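Probable glucarate dehydratase (Mycobacterium smegmatis str. MC2 155, PDB 3VDG) probably acts as a metal-dependent acid-sugar dehydratase of the enolase superfamily, removing water from glucarate or a related sugar diacid. Local coordinates at residues S211-K216 against A234-H239; A227-L232 against A259-V264; P240-P245 against V264-E269. All coordinates share one frame; numbering follows the deposited sequence. Where two conformers were deposited one is given.

Interaction 1: residues S211-K216 against A234-H239; sequences SAIKLK and AAFPDH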
# COMPACT_ATOMS: atom_id res chain seq x y z
N SER A 211 13.68 -14.29 21.30
CA SER A 211 15.03 -14.25 20.75
C SER A 211 15.61 -12.84 20.68
O SER A 211 16.73 -12.67 20.22
CB SER A 211 15.01 -14.78 19.32
OG SER A 211 14.33 -13.85 18.47
N ALA A 212 14.80 -11.84 21.04
CA ALA A 212 15.22 -10.42 21.01
C ALA A 212 14.66 -9.78 22.28
O ALA A 212 13.65 -10.26 22.83
CB ALA A 212 14.70 -9.69 19.78
N ILE A 213 15.30 -8.72 22.77
CA ILE A 213 14.93 -8.19 24.08
C ILE A 213 14.84 -6.68 24.01
O ILE A 213 15.70 -6.00 23.42
CB ILE A 213 15.99 -8.56 25.14
CG1 ILE A 213 16.19 -10.08 25.24
CG2 ILE A 213 15.61 -7.98 26.49
CD1 ILE A 213 17.31 -10.48 26.19
N LYS A 214 13.78 -6.13 24.59
CA LYS A 214 13.65 -4.68 24.61
C LYS A 214 13.53 -4.22 26.05
O LYS A 214 12.83 -4.84 26.83
CB LYS A 214 12.38 -4.27 23.86
CG LYS A 214 12.00 -2.81 24.08
CD LYS A 214 10.72 -2.44 23.32
CE LYS A 214 10.41 -0.95 23.46
NZ LYS A 214 9.30 -0.54 22.57
N LEU A 215 14.18 -3.10 26.39
CA LEU A 215 14.03 -2.51 27.73
C LEU A 215 13.31 -1.15 27.66
O LEU A 215 13.71 -0.25 26.91
CB LEU A 215 15.41 -2.33 28.41
CG LEU A 215 15.43 -1.64 29.79
CD1 LEU A 215 14.68 -2.49 30.80
CD2 LEU A 215 16.85 -1.36 30.27
N LYS A 216 12.25 -1.01 28.45
CA LYS A 216 11.56 0.26 28.61
C LYS A 216 12.39 1.10 29.60
O LYS A 216 12.50 0.74 30.78
CB LYS A 216 10.15 0.06 29.17
CG LYS A 216 9.38 1.37 29.39
CD LYS A 216 8.43 1.66 28.24
CE LYS A 216 9.14 1.79 26.89
NZ LYS A 216 8.17 2.14 25.81
N ALA A 234 25.52 -9.38 28.59
CA ALA A 234 26.37 -10.39 29.24
C ALA A 234 25.61 -11.69 29.46
O ALA A 234 26.14 -12.77 29.25
CB ALA A 234 26.92 -9.86 30.57
N ALA A 235 24.36 -11.58 29.89
CA ALA A 235 23.57 -12.79 30.17
C ALA A 235 23.03 -13.50 28.90
O ALA A 235 22.80 -14.71 28.92
CB ALA A 235 22.43 -12.48 31.12
N PHE A 236 22.84 -12.73 27.83
CA PHE A 236 22.20 -13.19 26.58
C PHE A 236 23.01 -12.70 25.38
O PHE A 236 22.61 -11.77 24.70
CB PHE A 236 20.75 -12.66 26.50
CG PHE A 236 19.89 -13.09 27.64
CD1 PHE A 236 19.28 -14.33 27.64
CD2 PHE A 236 19.70 -12.26 28.74
CE1 PHE A 236 18.48 -14.73 28.71
CE2 PHE A 236 18.91 -12.65 29.80
CZ PHE A 236 18.29 -13.89 29.80
N PRO A 237 24.19 -13.32 25.15
CA PRO A 237 25.17 -12.82 24.17
C PRO A 237 24.64 -12.75 22.74
O PRO A 237 25.12 -11.94 21.95
CB PRO A 237 26.30 -13.87 24.23
CG PRO A 237 26.15 -14.50 25.57
CD PRO A 237 24.67 -14.51 25.86
N ASP A 238 23.65 -13.57 22.42
CA ASP A 238 23.20 -13.64 21.03
C ASP A 238 21.87 -12.91 20.79
O ASP A 238 21.40 -12.83 19.66
CB ASP A 238 23.09 -15.11 20.59
CG ASP A 238 24.44 -15.80 20.57
OD1 ASP A 238 25.42 -15.19 20.08
OD2 ASP A 238 24.53 -16.96 21.03
N HIS A 239 21.26 -12.38 21.85
CA HIS A 239 19.98 -11.70 21.72
C HIS A 239 20.11 -10.28 21.24
O HIS A 239 20.83 -9.48 21.83
CB HIS A 239 19.25 -11.70 23.04
CG HIS A 239 18.62 -13.04 23.39
ND1 HIS A 239 19.34 -14.17 23.50
CD2 HIS A 239 17.30 -13.39 23.65
CE1 HIS A 239 18.53 -15.20 23.81
NE2 HIS A 239 17.28 -14.72 23.90
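The imidazole of His-239 is met obliquely by the backbone of Ser-211 and by CG1 of Ile-213, while Phe-236 covers one of its faces, with CD1 of the phenyl ring 4.0 Å above the imidazole plane and offset toward the rim. This is the return half of a beta-alpha-beta unit in the barrel domain: helix 222-235 ends, a type I turn from Phe-236 to His-239 reverses the chain, and strand 241-244 then runs beside strand 213-216. His-239 N to Phe-236 O, 3.2 Å, closes that turn, in which both rings sit against residues 211-213. Ile-213 CG1 lies anti to its own carbonyl carbon (chi1 -58°), and the extended branch carries CD1 to a place where both aromatic residues meet it, 3.9 Å from Phe-236 CD2 and 3.9 Å from His-239 CB. No hydrogen bond crosses between the two segments; the polar end of the imidazole, NE2, makes a weak one to the carbonyl of Phe-210. Helix 194-208 adds Ile-205 against Ile-213 and Ala-201 against Phe-236, so strand and turn both pack on it. The tightest approach is at the imidazole carbon CD2 of His-239, 3.5 Å from Ser-211 C.

Interaction 2: residues A227-L232 against A259-V264; sequences AAVEAL and AGLEGV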
# COMPACT_ATOMS: atom_id res chain seq x y z
N ALA A 227 23.77 0.30 32.09
CA ALA A 227 24.25 -0.81 32.87
C ALA A 227 23.31 -2.01 32.78
O ALA A 227 23.78 -3.14 32.70
CB ALA A 227 24.47 -0.40 34.32
N ALA A 228 22.00 -1.78 32.78
CA ALA A 228 21.08 -2.90 32.61
C ALA A 228 21.24 -3.48 31.21
O ALA A 228 21.23 -4.70 31.03
CB ALA A 228 19.63 -2.48 32.86
N VAL A 229 21.39 -2.60 30.22
CA VAL A 229 21.57 -3.09 28.86
C VAL A 229 22.82 -3.99 28.76
O VAL A 229 22.76 -5.10 28.21
CB VAL A 229 21.58 -1.96 27.82
CG1 VAL A 229 21.99 -2.51 26.46
CG2 VAL A 229 20.18 -1.34 27.72
N GLU A 230 23.94 -3.53 29.31
CA GLU A 230 25.17 -4.32 29.27
C GLU A 230 25.07 -5.63 30.04
O GLU A 230 25.64 -6.64 29.62
CB GLU A 230 26.37 -3.51 29.77
CG GLU A 230 26.31 -2.05 29.38
CD GLU A 230 27.54 -1.60 28.63
OE1 GLU A 230 28.03 -2.37 27.78
OE2 GLU A 230 27.99 -0.46 28.87
N ALA A 231 24.33 -5.63 31.14
CA ALA A 231 24.10 -6.87 31.88
C ALA A 231 23.28 -7.85 31.06
O ALA A 231 23.52 -9.06 31.09
CB ALA A 231 23.41 -6.59 33.21
N LEU A 232 22.30 -7.32 30.33
CA LEU A 232 21.51 -8.18 29.45
C LEU A 232 22.41 -8.78 28.39
O LEU A 232 22.30 -9.96 28.09
CB LEU A 232 20.35 -7.40 28.79
CG LEU A 232 19.23 -7.06 29.77
CD1 LEU A 232 18.33 -5.97 29.21
CD2 LEU A 232 18.42 -8.31 30.11
N ALA A 259 26.70 6.47 21.76
CA ALA A 259 28.14 6.21 21.63
C ALA A 259 28.54 5.13 22.60
O ALA A 259 29.26 4.20 22.25
CB ALA A 259 28.95 7.48 21.87
N GLY A 260 28.03 5.21 23.83
CA GLY A 260 28.34 4.23 24.85
C GLY A 260 27.78 2.86 24.57
O GLY A 260 28.28 1.87 25.08
N LEU A 261 26.72 2.77 23.77
CA LEU A 261 26.14 1.46 23.46
C LEU A 261 26.44 1.01 22.02
O LEU A 261 25.78 0.10 21.50
CB LEU A 261 24.63 1.45 23.76
CG LEU A 261 24.23 1.58 25.23
CD1 LEU A 261 22.71 1.67 25.36
CD2 LEU A 261 24.78 0.42 26.06
N GLU A 262 27.42 1.65 21.39
CA GLU A 262 27.82 1.25 20.06
C GLU A 262 28.04 -0.26 20.03
O GLU A 262 28.69 -0.81 20.92
CB GLU A 262 29.09 1.98 19.62
CG GLU A 262 29.63 1.48 18.28
CD GLU A 262 30.61 2.43 17.64
OE1 GLU A 262 31.04 3.39 18.30
OE2 GLU A 262 30.95 2.24 16.45
N GLY A 263 27.48 -0.94 19.04
CA GLY A 263 27.69 -2.38 18.88
C GLY A 263 26.89 -3.26 19.82
O GLY A 263 26.98 -4.48 19.77
N VAL A 264 26.08 -2.64 20.68
CA VAL A 264 25.28 -3.41 21.63
C VAL A 264 23.79 -3.44 21.25
O VAL A 264 23.12 -4.47 21.40
CB VAL A 264 25.42 -2.85 23.07
CG1 VAL A 264 24.65 -3.71 24.05
CG2 VAL A 264 26.89 -2.79 23.49
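Val-229 reaches from helix 222-235 to Leu-261 and Val-264, which lie where the chain leaves helix 251-260 and heads for the next strand. The contact joins two consecutive outer helices of the beta/alpha barrel, with the second represented mainly by its C-terminal exit. One methyl of Val-229 does most of the work. CG1 stands anti to the backbone N (chi1 171°), a setting that presents it to both partners: Val-264 CG1 is 3.8 Å away and Leu-261 CD2 4.1 Å.

Val-264 has the same kind of rotamer (chi1 -176°), and the two valines therefore meet through equivalent branches, their side chains set at a slant to each other. Leu-261 arrives differently. Its CG is anti to the carbonyl carbon (chi1 -67°); CD1 continues the extended chain, and CD2, the other branch, is the methyl that touches Val-229, although the CB itself starts out beside the helix. Gly-263, at a positive phi, takes the chain through the bend that sets Leu-261 and Val-264 beside one another, and Val-264 N to Leu-261 O, 2.9 Å, ties this short loop together.

Leu-241 and Leu-265 continue the apolar layer beneath Val-229, and Leu-243 does so beneath Leu-261. Toward solvent, Glu-230 folds its acidic chain along the outside of the leucine, and no hydrogen bond joins the two segments. There the carboxylate carbon CD of Glu-230 rests 4.3 Å from Leu-261 CD2.

Interaction 3: residues P240-P245 against V264-E269; sequences PLRLDP and VLEYLE. With NA (sodium ion), chain C.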
# COMPACT_ATOMS: atom_id res chain seq x y z
N PRO A 240 19.41 -9.93 20.14
CA PRO A 240 19.35 -8.51 19.81
C PRO A 240 18.68 -7.73 20.95
O PRO A 240 17.76 -8.25 21.60
CB PRO A 240 18.49 -8.49 18.53
CG PRO A 240 18.69 -9.85 17.93
CD PRO A 240 18.76 -10.77 19.12
N LEU A 241 19.15 -6.50 21.17
CA LEU A 241 18.69 -5.66 22.29
C LEU A 241 18.21 -4.31 21.78
O LEU A 241 18.77 -3.75 20.83
CB LEU A 241 19.84 -5.40 23.29
CG LEU A 241 20.49 -6.62 23.95
CD1 LEU A 241 21.61 -6.17 24.87
CD2 LEU A 241 19.47 -7.45 24.73
N ARG A 242 17.19 -3.77 22.43
CA ARG A 242 16.69 -2.46 22.07
C ARG A 242 16.42 -1.71 23.34
O ARG A 242 16.08 -2.31 24.36
CB ARG A 242 15.36 -2.58 21.33
CG ARG A 242 15.40 -3.47 20.12
CD ARG A 242 14.00 -4.04 19.94
NE ARG A 242 13.97 -4.96 18.83
CZ ARG A 242 12.87 -5.55 18.39
NH1 ARG A 242 11.70 -5.32 18.99
NH2 ARG A 242 12.95 -6.37 17.36
N LEU A 243 16.55 -0.40 23.28
CA LEU A 243 16.29 0.44 24.45
C LEU A 243 15.35 1.56 24.01
O LEU A 243 15.51 2.12 22.93
CB LEU A 243 17.62 1.02 24.97
CG LEU A 243 17.59 2.03 26.12
CD1 LEU A 243 16.95 1.43 27.36
CD2 LEU A 243 19.03 2.49 26.41
N ASP A 244 14.38 1.88 24.86
CA ASP A 244 13.35 2.85 24.51
C ASP A 244 13.01 3.71 25.72
O ASP A 244 12.27 3.28 26.60
CB ASP A 244 12.10 2.10 24.05
CG ASP A 244 10.90 3.01 23.84
OD1 ASP A 244 11.05 4.25 23.75
OD2 ASP A 244 9.79 2.46 23.76
N PRO A 245 13.57 4.92 25.79
CA PRO A 245 13.27 5.75 26.96
C PRO A 245 12.11 6.71 26.70
O PRO A 245 11.95 7.68 27.46
CB PRO A 245 14.56 6.56 27.13
CG PRO A 245 14.99 6.78 25.71
CD PRO A 245 14.65 5.50 24.97
N VAL A 264 26.08 -2.64 20.68
CA VAL A 264 25.28 -3.41 21.63
C VAL A 264 23.79 -3.44 21.25
O VAL A 264 23.12 -4.47 21.40
CB VAL A 264 25.42 -2.85 23.07
CG1 VAL A 264 24.65 -3.71 24.05
CG2 VAL A 264 26.89 -2.79 23.49
N LEU A 265 23.26 -2.31 20.75
CA LEU A 265 21.83 -2.21 20.41
C LEU A 265 21.54 -2.50 18.96
O LEU A 265 22.25 -2.06 18.08
CB LEU A 265 21.28 -0.81 20.71
CG LEU A 265 21.25 -0.35 22.17
CD1 LEU A 265 20.71 1.07 22.21
CD2 LEU A 265 20.42 -1.28 23.04
N GLU A 266 20.46 -3.23 18.72
CA GLU A 266 19.94 -3.40 17.37
C GLU A 266 19.33 -2.09 16.87
O GLU A 266 19.53 -1.68 15.72
CB GLU A 266 18.89 -4.51 17.41
CG GLU A 266 18.19 -4.74 16.10
CD GLU A 266 17.33 -5.99 16.13
OE1 GLU A 266 16.34 -6.03 16.91
OE2 GLU A 266 17.66 -6.92 15.36
N TYR A 267 18.58 -1.40 17.72
CA TYR A 267 18.24 -0.01 17.43
C TYR A 267 17.93 0.71 18.73
O TYR A 267 17.76 0.07 19.75
CB TYR A 267 17.09 0.13 16.41
CG TYR A 267 15.76 -0.60 16.71
CD1 TYR A 267 15.30 -1.60 15.86
CD2 TYR A 267 14.95 -0.24 17.79
CE1 TYR A 267 14.09 -2.25 16.09
CE2 TYR A 267 13.74 -0.87 18.03
CZ TYR A 267 13.31 -1.87 17.18
OH TYR A 267 12.09 -2.53 17.40
N LEU A 268 17.90 2.03 18.68
CA LEU A 268 17.57 2.87 19.83
C LEU A 268 16.27 3.62 19.54
O LEU A 268 16.21 4.36 18.56
CB LEU A 268 18.70 3.89 20.04
CG LEU A 268 18.53 4.92 21.16
CD1 LEU A 268 18.50 4.19 22.49
CD2 LEU A 268 19.70 5.90 21.12
N GLU A 269 15.21 3.40 20.34
CA GLU A 269 13.90 3.97 19.98
C GLU A 269 13.68 5.28 20.71
O GLU A 269 13.89 5.34 21.91
CB GLU A 269 12.72 3.07 20.39
CG GLU A 269 12.89 1.57 20.24
CD GLU A 269 11.64 0.81 20.68
OE1 GLU A 269 11.76 -0.39 21.02
OE2 GLU A 269 10.54 1.42 20.70
NA NA C . 8.78 2.45 21.54
O HOH W 1 21.67 -6.04 19.71
O HOH W 2 14.80 -8.47 16.01
O HOH W 3 8.87 4.76 22.04
O HOH W 4 7.13 1.39 22.73
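Leu-265 CD2 packs on Leu-241 and Leu-243, 4.1 Å from Leu-243 CB, and Leu-268 CD1 on Leu-243, in the apolar layer between the parallel sheet of the beta/alpha barrel and its outer helices; helix 251-260 makes the beta-alpha-beta crossover. Two backbone bonds, Glu-266 N to Leu-241 O and the nearly straight Glu-269 N to Leu-243 O, link the segments.

The opposite face of the sheet carries Arg-242 and Tyr-267. Tyr-267 CG sits between its backbone N and carbonyl carbon (chi1 54°), which turns the ring under Arg-242 CG, a CH-pi contact 4.0 Å from the centroid. The guanidinium, its plane 18° from that of the ring, has the hydroxyl oxygen over one face; that hydroxyl is hydrogen-bonded to Ser-341 OG. At the edge, Arg-242 NE forms an in-plane salt bridge to Glu-266 OE1, 3.2 Å; NH1 pairs with Asp-370, NH2 with Ala-368 O.

At the strand ends Asp-244 and Glu-269 stack their carboxylates, 20° apart, and share the sodium ion with Asn-292 and two waters, consistent with the enolase-superfamily metal site. Lys-216 NZ is hydrogen-bonded to Asp-244 OD2, and Lys-214 NZ forms a salt bridge with Glu-269 OE1. Sodium lies 2.4 Å from Asp-244 OD2 and 2.2 Å from Glu-269 OE2.

In the fold
Strands 213-216, 241-244 and 267-269 stand side by side in the barrel; helix 222-235 covers the first two from outside and touches Leu-265 ahead of the third. Interaction 1 closes the crossover from strand 213-216 to strand 241-244 and runs directly into interaction 3, where Ile-213 N lies 2.8 Å from Pro-240 O. Interaction 2 is the outer layer over interaction 3: they share Val-264, and Leu-261 CD1 packs 3.9 Å from Leu-243 CD2. At the strands' C-terminal ends, Lys-216 NZ makes a 2.6 Å salt bridge to the metal-binding Asp-244 OD2, tying interaction 1 to the site where sodium probably replaces magnesium. The side chains of Ile-213 and Val-229 lie about 13 and 14 Å from sodium.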